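Transcriptional regulator, LysR family (Vibrio cholerae, PDB 3SZP) is a virulence gene activator that probably binds promoter DNA through a winged helix-turn-helix and responds to oxygen and pH. Local coordinates at residues A[158-163]-A[260-265]. Residues are numbered along the deposited sequence; the frame is centred on the assembly and turned at random.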
ATOM      1  N   GLY A 158     -42.128  14.420   7.368  1.00 29.82           N
ATOM      2  CA  GLY A 158     -42.087  15.402   6.304  1.00 29.69           C
ATOM      3  C   GLY A 158     -41.914  14.789   4.937  1.00 31.34           C
ATOM      4  O   GLY A 158     -41.898  13.576   4.785  1.00 32.46           O
ATOM      5  N   GLU A 159     -41.800  15.636   3.930  1.00 41.81           N
ATOM      6  CA  GLU A 159     -41.451  15.157   2.614  1.00 43.42           C
ATOM      7  C   GLU A 159     -40.864  16.294   1.808  1.00 43.70           C
ATOM      8  O   GLU A 159     -41.053  17.461   2.144  1.00 42.69           O
ATOM      9  CB  GLU A 159     -42.648  14.519   1.902  1.00 44.09           C
ATOM     10  CG  GLU A 159     -43.721  15.470   1.451  1.00 44.12           C
ATOM     11  CD  GLU A 159     -44.801  14.761   0.651  1.00 45.91           C
ATOM     12  OE1 GLU A 159     -45.037  13.555   0.887  1.00 46.98           O
ATOM     13  OE2 GLU A 159     -45.417  15.394  -0.232  1.00 47.65           O
ATOM     14  N   VAL A 160     -40.127  15.949   0.762  1.00 36.80           N
ATOM     15  CA  VAL A 160     -39.521  16.963  -0.083  1.00 37.34           C
ATOM     16  C   VAL A 160     -39.952  16.749  -1.505  1.00 38.46           C
ATOM     17  O   VAL A 160     -40.166  15.620  -1.944  1.00 39.17           O
ATOM     18  CB  VAL A 160     -37.960  16.992   0.019  1.00 37.87           C
ATOM     19  CG1 VAL A 160     -37.525  17.427   1.406  1.00 36.78           C
ATOM     20  CG2 VAL A 160     -37.355  15.636  -0.342  1.00 38.66           C
ATOM     21  N   LYS A 161     -40.111  17.857  -2.213  1.00 42.69           N
ATOM     22  CA  LYS A 161     -40.411  17.855  -3.629  1.00 41.60           C
ATOM     23  C   LYS A 161     -39.154  18.331  -4.334  1.00 40.06           C
ATOM     24  O   LYS A 161     -38.664  19.433  -4.075  1.00 40.22           O
ATOM     25  CB  LYS A 161     -41.590  18.794  -3.918  1.00 43.27           C
ATOM     26  CG  LYS A 161     -41.838  19.052  -5.400  1.00 42.42           C
ATOM     27  CD  LYS A 161     -43.269  19.532  -5.673  1.00 44.49           C
ATOM     28  CE  LYS A 161     -43.400  21.055  -5.665  1.00 45.55           C
ATOM     29  NZ  LYS A 161     -42.814  21.680  -6.893  1.00 43.98           N
ATOM     30  N   ASP A 162     -38.623  17.493  -5.216  1.00 30.57           N
ATOM     31  CA  ASP A 162     -37.414  17.829  -5.947  1.00 29.49           C
ATOM     32  C   ASP A 162     -37.798  18.503  -7.243  1.00 29.82           C
ATOM     33  O   ASP A 162     -38.639  17.999  -7.987  1.00 30.30           O
ATOM     34  CB  ASP A 162     -36.595  16.565  -6.238  1.00 28.41           C
ATOM     35  CG  ASP A 162     -36.163  15.846  -4.970  1.00 28.27           C
ATOM     36  OD1 ASP A 162     -35.744  16.516  -3.999  1.00 28.43           O
ATOM     37  OD2 ASP A 162     -36.273  14.611  -4.936  1.00 28.31           O
ATOM     38  N   ILE A 163     -37.187  19.645  -7.517  1.00 26.40           N
ATOM     39  CA  ILE A 163     -37.533  20.396  -8.719  1.00 27.02           C
ATOM     40  C   ILE A 163     -36.292  20.812  -9.521  1.00 26.29           C
ATOM     41  O   ILE A 163     -35.191  20.848  -8.985  1.00 25.43           O
ATOM     42  CB  ILE A 163     -38.374  21.639  -8.371  1.00 28.51           C
ATOM     43  CG1 ILE A 163     -37.532  22.646  -7.600  1.00 28.82           C
ATOM     44  CG2 ILE A 163     -39.616  21.246  -7.539  1.00 29.16           C
ATOM     45  CD1 ILE A 163     -38.161  24.065  -7.569  1.00 30.04           C
ATOM     46  N   ASN A 260     -40.415  11.885  -8.110  1.00 41.72           N
ATOM     47  CA  ASN A 260     -41.090  11.220  -7.009  1.00 42.02           C
ATOM     48  C   ASN A 260     -40.853  11.975  -5.695  1.00 42.16           C
ATOM     49  O   ASN A 260     -39.713  12.270  -5.346  1.00 41.05           O
ATOM     50  CB  ASN A 260     -40.581   9.777  -6.904  1.00 41.83           C
ATOM     51  CG  ASN A 260     -41.545   8.869  -6.177  1.00 44.17           C
ATOM     52  OD1 ASN A 260     -42.760   9.062  -6.237  1.00 45.78           O
ATOM     53  ND2 ASN A 260     -41.008   7.870  -5.472  1.00 44.74           N
ATOM     54  N   PRO A 261     -41.932  12.305  -4.966  1.00 39.44           N
ATOM     55  CA  PRO A 261     -41.752  12.930  -3.648  1.00 40.24           C
ATOM     56  C   PRO A 261     -41.008  11.976  -2.730  1.00 39.35           C
ATOM     57  O   PRO A 261     -41.168  10.768  -2.853  1.00 37.69           O
ATOM     58  CB  PRO A 261     -43.186  13.126  -3.147  1.00 40.52           C
ATOM     59  CG  PRO A 261     -44.043  13.066  -4.366  1.00 41.09           C
ATOM     60  CD  PRO A 261     -43.355  12.122  -5.307  1.00 40.64           C
ATOM     61  N   ARG A 262     -40.181  12.504  -1.840  1.00 31.28           N
ATOM     62  CA  ARG A 262     -39.404  11.661  -0.948  1.00 30.21           C
ATOM     63  C   ARG A 262     -39.767  11.961   0.517  1.00 31.28           C
ATOM     64  O   ARG A 262     -39.798  13.119   0.948  1.00 32.56           O
ATOM     65  CB  ARG A 262     -37.898  11.823  -1.214  1.00 29.57           C
ATOM     66  CG  ARG A 262     -37.467  11.388  -2.631  1.00 28.02           C
ATOM     67  CD  ARG A 262     -35.973  11.631  -2.888  1.00 27.18           C
ATOM     68  NE  ARG A 262     -35.619  13.053  -2.922  1.00 30.64           N
ATOM     69  CZ  ARG A 262     -34.645  13.603  -2.195  1.00 31.31           C
ATOM     70  NH1 ARG A 262     -33.919  12.859  -1.371  1.00 27.52           N
ATOM     71  NH2 ARG A 262     -34.386  14.893  -2.300  1.00 34.73           N
ATOM     72  N   ASP A 263     -40.059  10.903   1.264  1.00 36.64           N
ATOM     73  CA  ASP A 263     -40.526  11.034   2.629  1.00 37.42           C
ATOM     74  C   ASP A 263     -39.380  11.126   3.616  1.00 36.29           C
ATOM     75  O   ASP A 263     -38.325  10.501   3.440  1.00 33.55           O
ATOM     76  CB  ASP A 263     -41.403   9.845   2.995  1.00 36.73           C
ATOM     77  CG  ASP A 263     -42.638   9.753   2.140  1.00 37.13           C
ATOM     78  OD1 ASP A 263     -43.219  10.814   1.818  1.00 38.21           O
ATOM     79  OD2 ASP A 263     -43.021   8.616   1.781  1.00 35.92           O
ATOM     80  N   ILE A 264     -39.603  11.903   4.664  1.00 35.12           N
ATOM     81  CA  ILE A 264     -38.668  11.995   5.771  1.00 32.39           C
ATOM     82  C   ILE A 264     -39.233  11.271   6.980  1.00 31.33           C
ATOM     83  O   ILE A 264     -40.325  11.598   7.443  1.00 34.03           O
ATOM     84  CB  ILE A 264     -38.399  13.456   6.117  1.00 31.69           C
ATOM     85  CG1 ILE A 264     -37.807  14.157   4.893  1.00 31.49           C
ATOM     86  CG2 ILE A 264     -37.434  13.546   7.303  1.00 26.08           C
ATOM     87  CD1 ILE A 264     -38.459  15.461   4.580  1.00 31.84           C
ATOM     88  N   TYR A 265     -38.502  10.274   7.468  1.00 34.01           N
ATOM     89  CA  TYR A 265     -38.935   9.492   8.610  1.00 33.79           C
ATOM     90  C   TYR A 265     -38.056   9.700   9.838  1.00 31.45           C
ATOM     91  O   TYR A 265     -36.848   9.934   9.721  1.00 28.52           O
ATOM     92  CB  TYR A 265     -38.925   7.995   8.287  1.00 32.89           C
ATOM     93  CG  TYR A 265     -39.961   7.543   7.291  1.00 34.99           C
ATOM     94  CD1 TYR A 265     -41.251   7.228   7.691  1.00 36.95           C
ATOM     95  CD2 TYR A 265     -39.641   7.417   5.949  1.00 34.64           C
ATOM     96  CE1 TYR A 265     -42.198   6.803   6.774  1.00 38.05           C
ATOM     97  CE2 TYR A 265     -40.584   7.003   5.020  1.00 36.13           C
ATOM     98  CZ  TYR A 265     -41.854   6.699   5.439  1.00 37.60           C
ATOM     99  OH  TYR A 265     -42.767   6.269   4.517  1.00 38.16           O
TER
HETATM  100  O   HOH W   1     -37.298  12.754  -6.554  1.00 41.09           O
HETATM  101  O   HOH W   2     -39.987  15.062  -5.716  1.00 46.04           O
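D162 and R262 join by a salt bridge across the two antiparallel strands 153-166 and 262-268, which link the two lobes of the LysR substrate-binding domain, a periplasmic-binding-protein-like fold; D162 sits two residues past V160, the backbone partner of R262. The carboxylate and the guanidinium lie nearly coplanar, 28° apart, and meet side-on: R262 NH2 gives a straight bond to D162 OD1 (2.7 Å, 176°), while NE reaches the syn lone pair of D162 OD2 at 2.6 Å. The arginine chain bends at chi3 (-67°), turning its NE edge to the acid, and the paired grip should fix the rotation of both groups. V160 CG2 lies over one face of the guanidinium, nearer the outer edge than the centre and 3.6 Å from R262 NH2. P237 of the neighbouring strand and L194 pack against both partners of this salt bridge.

Between the backbones, R262 N and O pair with V160 O and N in a hydrogen-bonded antiparallel pair. One such pair farther along, I264 N bonds to G158 O at 2.8 Å; the return bond from G158 N to I264 O is weak. The I264 side chain crosses that of V160 at about a right angle, CD1 against CG1 at 3.8 Å, and M105 of helix 102-116 touches both.

On the other face, E159 and D263 run alongside one another in the same direction, with E159 OE1 only 3.4 Å from D263 OD1. K156 NZ salt-bridges both oxygens, which probably offsets the repulsion between the two acids. Beyond the last strand pair, water continues the link: one molecule donates to both D162 OD2 and N260 O, at 2.7 Å each.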